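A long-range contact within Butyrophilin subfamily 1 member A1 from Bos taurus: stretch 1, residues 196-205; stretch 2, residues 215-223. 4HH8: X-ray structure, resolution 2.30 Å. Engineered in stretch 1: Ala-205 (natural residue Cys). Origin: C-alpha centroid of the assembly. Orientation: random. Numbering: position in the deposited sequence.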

ATOM      1  N   ASP A 196      -2.632  10.821 -36.546  1.00 66.49           N
ATOM      2  CA  ASP A 196      -3.345  12.101 -36.648  1.00 69.03           C
ATOM      3  C   ASP A 196      -2.403  13.200 -37.183  1.00 70.27           C
ATOM      4  O   ASP A 196      -1.171  13.039 -37.201  1.00 70.44           O
ATOM      5  CB  ASP A 196      -3.915  12.514 -35.270  1.00 69.13           C
ATOM      6  CG  ASP A 196      -5.295  13.189 -35.365  1.00 70.86           C
ATOM      7  OD1 ASP A 196      -6.245  12.700 -34.708  1.00 71.61           O
ATOM      8  OD2 ASP A 196      -5.434  14.206 -36.085  1.00 72.06           O
ATOM      9  N   SER A 197      -2.992  14.301 -37.643  1.00 71.58           N
ATOM     10  CA  SER A 197      -2.253  15.550 -37.785  1.00 72.59           C
ATOM     11  C   SER A 197      -2.661  16.392 -36.585  1.00 72.91           C
ATOM     12  O   SER A 197      -1.811  16.958 -35.887  1.00 73.24           O
ATOM     13  CB  SER A 197      -2.620  16.279 -39.088  1.00 72.70           C
ATOM     14  OG  SER A 197      -2.525  15.426 -40.221  1.00 73.63           O
ATOM     15  N   SER A 198      -3.974  16.399 -36.333  1.00 73.23           N
ATOM     16  CA  SER A 198      -4.646  17.378 -35.474  1.00 73.46           C
ATOM     17  C   SER A 198      -4.437  17.216 -33.978  1.00 73.51           C
ATOM     18  O   SER A 198      -4.872  18.073 -33.196  1.00 73.69           O
ATOM     19  CB  SER A 198      -6.147  17.425 -35.789  1.00 73.63           C
ATOM     20  OG  SER A 198      -6.409  18.304 -36.874  1.00 74.09           O
HETATM   21  N   MSE A 199      -3.767  16.145 -33.564  1.00 73.25           N
HETATM   22  CA  MSE A 199      -3.455  16.008 -32.145  1.00 73.07           C
HETATM   23  C   MSE A 199      -2.358  17.003 -31.743  1.00 71.42           C
HETATM   24  O   MSE A 199      -1.187  16.831 -32.078  1.00 71.69           O
HETATM   25  CB  MSE A 199      -3.106  14.565 -31.786  1.00 73.86           C
HETATM   26  CG  MSE A 199      -3.657  14.148 -30.436  1.00 78.18           C
HETATM   27 SE   MSE A 199      -4.384  12.321 -30.474  1.00 90.50          SE
HETATM   28  CE  MSE A 199      -6.145  12.676 -31.293  1.00 87.60           C
ATOM     29  N   LYS A 200      -2.775  18.057 -31.048  1.00 69.46           N
ATOM     30  CA  LYS A 200      -1.925  19.182 -30.665  1.00 67.48           C
ATOM     31  C   LYS A 200      -0.933  18.706 -29.590  1.00 65.37           C
ATOM     32  O   LYS A 200       0.283  18.657 -29.818  1.00 65.15           O
ATOM     33  CB  LYS A 200      -2.829  20.317 -30.121  1.00 67.97           C
ATOM     34  CG  LYS A 200      -2.441  21.773 -30.466  1.00 70.24           C
ATOM     35  CD  LYS A 200      -1.580  22.444 -29.367  1.00 73.56           C
ATOM     36  CE  LYS A 200      -1.935  23.930 -29.138  1.00 74.44           C
ATOM     37  NZ  LYS A 200      -1.671  24.814 -30.324  1.00 74.61           N
ATOM     38  N   ASN A 201      -1.490  18.364 -28.428  1.00 62.33           N
ATOM     39  CA  ASN A 201      -0.790  17.804 -27.284  1.00 59.25           C
ATOM     40  C   ASN A 201      -1.401  16.461 -26.928  1.00 56.37           C
ATOM     41  O   ASN A 201      -2.582  16.211 -27.197  1.00 55.40           O
ATOM     42  CB  ASN A 201      -0.996  18.669 -26.049  1.00 59.90           C
ATOM     43  CG  ASN A 201      -0.464  20.060 -26.209  1.00 62.64           C
ATOM     44  OD1 ASN A 201       0.709  20.257 -26.562  1.00 64.93           O
ATOM     45  ND2 ASN A 201      -1.321  21.054 -25.933  1.00 63.62           N
ATOM     46  N   VAL A 202      -0.587  15.617 -26.300  1.00 52.38           N
ATOM     47  CA  VAL A 202      -1.069  14.421 -25.635  1.00 48.53           C
ATOM     48  C   VAL A 202      -0.495  14.356 -24.236  1.00 45.68           C
ATOM     49  O   VAL A 202       0.689  14.642 -24.036  1.00 45.05           O
ATOM     50  CB  VAL A 202      -0.620  13.169 -26.361  1.00 48.79           C
ATOM     51  CG1 VAL A 202      -0.955  11.938 -25.525  1.00 47.58           C
ATOM     52  CG2 VAL A 202      -1.277  13.091 -27.711  1.00 48.93           C
ATOM     53  N   SER A 203      -1.314  13.947 -23.277  1.00 42.06           N
ATOM     54  CA  SER A 203      -0.807  13.708 -21.946  1.00 39.13           C
ATOM     55  C   SER A 203      -0.878  12.223 -21.507  1.00 37.79           C
ATOM     56  O   SER A 203      -1.672  11.432 -22.032  1.00 37.50           O
ATOM     57  CB  SER A 203      -1.495  14.624 -20.940  1.00 38.40           C
ATOM     58  OG  SER A 203      -2.752  14.092 -20.622  1.00 37.72           O
ATOM     59  N   CYS A 204      -0.034  11.874 -20.538  1.00 35.34           N
ATOM     60  CA  CYS A 204       0.029  10.552 -19.972  1.00 33.62           C
ATOM     61  C   CYS A 204      -0.148  10.771 -18.485  1.00 32.45           C
ATOM     62  O   CYS A 204       0.551  11.590 -17.922  1.00 33.35           O
ATOM     63  CB  CYS A 204       1.406   9.918 -20.258  1.00 33.55           C
ATOM     64  SG  CYS A 204       1.699   8.340 -19.334  1.00 35.33           S
ATOM     65  N   ALA A 205      -1.080  10.066 -17.848  1.00 30.37           N
ATOM     66  CA  ALA A 205      -1.246  10.168 -16.417  1.00 29.31           C
ATOM     67  C   ALA A 205      -0.977   8.822 -15.820  1.00 28.62           C
ATOM     68  O   ALA A 205      -1.449   7.813 -16.340  1.00 29.41           O
ATOM     69  CB  ALA A 205      -2.670  10.635 -16.035  1.00 29.01           C
ATOM     70  N   LYS A 215       0.027  11.622 -11.325  1.00 31.14           N
ATOM     71  CA  LYS A 215       0.915  12.608 -11.934  1.00 32.36           C
ATOM     72  C   LYS A 215       0.778  12.482 -13.411  1.00 33.53           C
ATOM     73  O   LYS A 215       0.439  11.405 -13.908  1.00 33.77           O
ATOM     74  CB  LYS A 215       2.386  12.405 -11.554  1.00 31.64           C
ATOM     75  CG  LYS A 215       2.670  12.522 -10.085  1.00 30.70           C
ATOM     76  CD  LYS A 215       4.159  12.304  -9.859  1.00 32.76           C
ATOM     77  CE  LYS A 215       4.545  12.327  -8.390  1.00 31.83           C
ATOM     78  NZ  LYS A 215       6.032  12.278  -8.290  1.00 35.30           N
ATOM     79  N   GLU A 216       1.005  13.589 -14.121  1.00 35.00           N
ATOM     80  CA  GLU A 216       0.881  13.561 -15.563  1.00 36.66           C
ATOM     81  C   GLU A 216       1.970  14.353 -16.225  1.00 37.38           C
ATOM     82  O   GLU A 216       2.680  15.146 -15.585  1.00 36.57           O
ATOM     83  CB  GLU A 216      -0.494  14.058 -16.032  1.00 37.87           C
ATOM     84  CG  GLU A 216      -0.585  15.552 -16.190  1.00 40.20           C
ATOM     85  CD  GLU A 216      -1.981  15.997 -16.534  1.00 44.59           C
ATOM     86  OE1 GLU A 216      -2.924  15.641 -15.793  1.00 49.28           O
ATOM     87  OE2 GLU A 216      -2.129  16.734 -17.526  1.00 46.98           O
ATOM     88  N   VAL A 217       2.117  14.090 -17.519  1.00 38.11           N
ATOM     89  CA  VAL A 217       3.094  14.777 -18.319  1.00 39.32           C
ATOM     90  C   VAL A 217       2.452  14.989 -19.678  1.00 40.57           C
ATOM     91  O   VAL A 217       1.768  14.113 -20.210  1.00 39.52           O
ATOM     92  CB  VAL A 217       4.444  14.001 -18.400  1.00 38.34           C
ATOM     93  CG1 VAL A 217       4.276  12.669 -19.150  1.00 36.38           C
ATOM     94  CG2 VAL A 217       5.544  14.871 -19.032  1.00 38.39           C
ATOM     95  N   GLU A 218       2.647  16.175 -20.208  1.00 43.43           N
ATOM     96  CA  GLU A 218       2.086  16.539 -21.499  1.00 47.14           C
ATOM     97  C   GLU A 218       3.235  16.644 -22.485  1.00 48.35           C
ATOM     98  O   GLU A 218       4.305  17.081 -22.128  1.00 48.67           O
ATOM     99  CB  GLU A 218       1.347  17.873 -21.342  1.00 47.54           C
ATOM    100  CG  GLU A 218       0.553  18.351 -22.552  1.00 50.76           C
ATOM    101  CD  GLU A 218      -0.667  19.154 -22.136  1.00 55.28           C
ATOM    102  OE1 GLU A 218      -0.702  19.618 -20.968  1.00 54.69           O
ATOM    103  OE2 GLU A 218      -1.605  19.294 -22.965  1.00 58.47           O
ATOM    104  N   VAL A 219       3.039  16.196 -23.711  1.00 51.13           N
ATOM    105  CA  VAL A 219       4.036  16.428 -24.744  1.00 53.68           C
ATOM    106  C   VAL A 219       3.384  17.110 -25.953  1.00 55.61           C
ATOM    107  O   VAL A 219       2.180  17.316 -25.968  1.00 56.26           O
ATOM    108  CB  VAL A 219       4.796  15.139 -25.125  1.00 53.63           C
ATOM    109  CG1 VAL A 219       3.893  14.162 -25.881  1.00 53.91           C
ATOM    110  CG2 VAL A 219       6.051  15.473 -25.925  1.00 53.99           C
ATOM    111  N   SER A 220       4.191  17.446 -26.954  1.00 57.96           N
ATOM    112  CA  SER A 220       3.791  18.319 -28.033  1.00 60.09           C
ATOM    113  C   SER A 220       4.153  17.649 -29.339  1.00 61.55           C
ATOM    114  O   SER A 220       5.298  17.224 -29.516  1.00 61.52           O
ATOM    115  CB  SER A 220       4.551  19.634 -27.909  1.00 60.33           C
ATOM    116  OG  SER A 220       3.835  20.665 -28.550  1.00 60.86           O
ATOM    117  N   ILE A 221       3.187  17.561 -30.248  1.00 63.23           N
ATOM    118  CA  ILE A 221       3.369  16.840 -31.504  1.00 65.51           C
ATOM    119  C   ILE A 221       3.575  17.790 -32.696  1.00 67.00           C
ATOM    120  O   ILE A 221       2.713  18.640 -32.950  1.00 66.55           O
ATOM    121  CB  ILE A 221       2.137  15.929 -31.811  1.00 65.62           C
ATOM    122  CG1 ILE A 221       1.924  14.876 -30.718  1.00 66.17           C
ATOM    123  CG2 ILE A 221       2.243  15.298 -33.204  1.00 65.77           C
ATOM    124  CD1 ILE A 221       0.882  15.277 -29.700  1.00 66.33           C
ATOM    125  N   PRO A 222       4.724  17.657 -33.410  1.00 68.72           N
ATOM    126  CA  PRO A 222       5.000  18.265 -34.725  1.00 69.83           C
ATOM    127  C   PRO A 222       4.105  17.773 -35.879  1.00 71.02           C
ATOM    128  O   PRO A 222       3.781  16.576 -35.949  1.00 71.31           O
ATOM    129  CB  PRO A 222       6.462  17.866 -35.004  1.00 69.86           C
ATOM    130  CG  PRO A 222       6.851  16.911 -33.905  1.00 69.83           C
ATOM    131  CD  PRO A 222       5.979  17.263 -32.751  1.00 68.92           C
ATOM    132  N   ALA A 223       3.759  18.704 -36.784  1.00 71.92           N
ATOM    133  CA  ALA A 223       2.859  18.477 -37.944  1.00 72.28           C
ATOM    134  C   ALA A 223       2.956  17.094 -38.602  1.00 72.64           C
ATOM    135  O   ALA A 223       1.953  16.374 -38.712  1.00 72.85           O
ATOM    136  CB  ALA A 223       3.073  19.563 -38.987  1.00 72.12           C
TER

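The two stretches pair as antiparallel strands: the axes of 201-205 and 215-220 approach to 4.6 Å with 159° between their directions, and together the stretches bury 628 Å². Lys-215 contributes through its backbone, its O lying 3.3 Å from Ala-205 CA in a CA-H...O contact, while the end of its extended side chain leads away.

Glu-216 faces Ala-205, an engineered residue, in a non-hydrogen-bonded pair. Glu-216 CA and Ala-205 CA are 4.1 Å apart, as are Glu-216 CB and Ala-205 CB, and both side chains lie on one face of the sheet. Glu-216 CA also sits 3.1 Å from Cys-204 O.

At Val-217 the pairing changes to the hydrogen-bonded kind. Its N donates to Cys-204 O (3.0 Å, 152°), and its O accepts from Cys-204 N (2.9 Å, 158°). That same O lies 3.1 Å from Ser-203 CA, so one carbonyl serves both an N-H and a CA-H. On the other face, Val-217 CG1 packs 4.1 Å from Cys-204 CB.

Glu-218 returns to the narrow spacing, its CA 4.1 Å from that of Ser-203. Its side chain reaches across toward stretch 1, bringing Glu-218 OE2 to 3.2 Å from Asn-201 CB.

Val-219 forms the second hydrogen-bonded pair, and an asymmetric one: its N donates to Val-202 O at 2.8 Å and 170°, whereas its O accepts from Val-202 N at 3.3 Å and 151°. Ser-220 then opposes Asn-201 without backbone hydrogen bonds, at a CA-CA distance of 4.7 Å.

Beyond the strand, Ile-221 extends the ladder, its N donating to Lys-200 O (3.1 Å, 170°). Its CA-to-CB bond points toward stretch 1. Ile-221 CB lies 3.5 Å from Met-199 O, and CD1 reaches Val-202 CG2 at 3.7 Å, an apolar contact. The CA-to-CB bond of Pro-222 points away, and the residue makes no contact; Ala-223 O comes no nearer than 4.4 Å to Ser-197, at its CA, a loose approach.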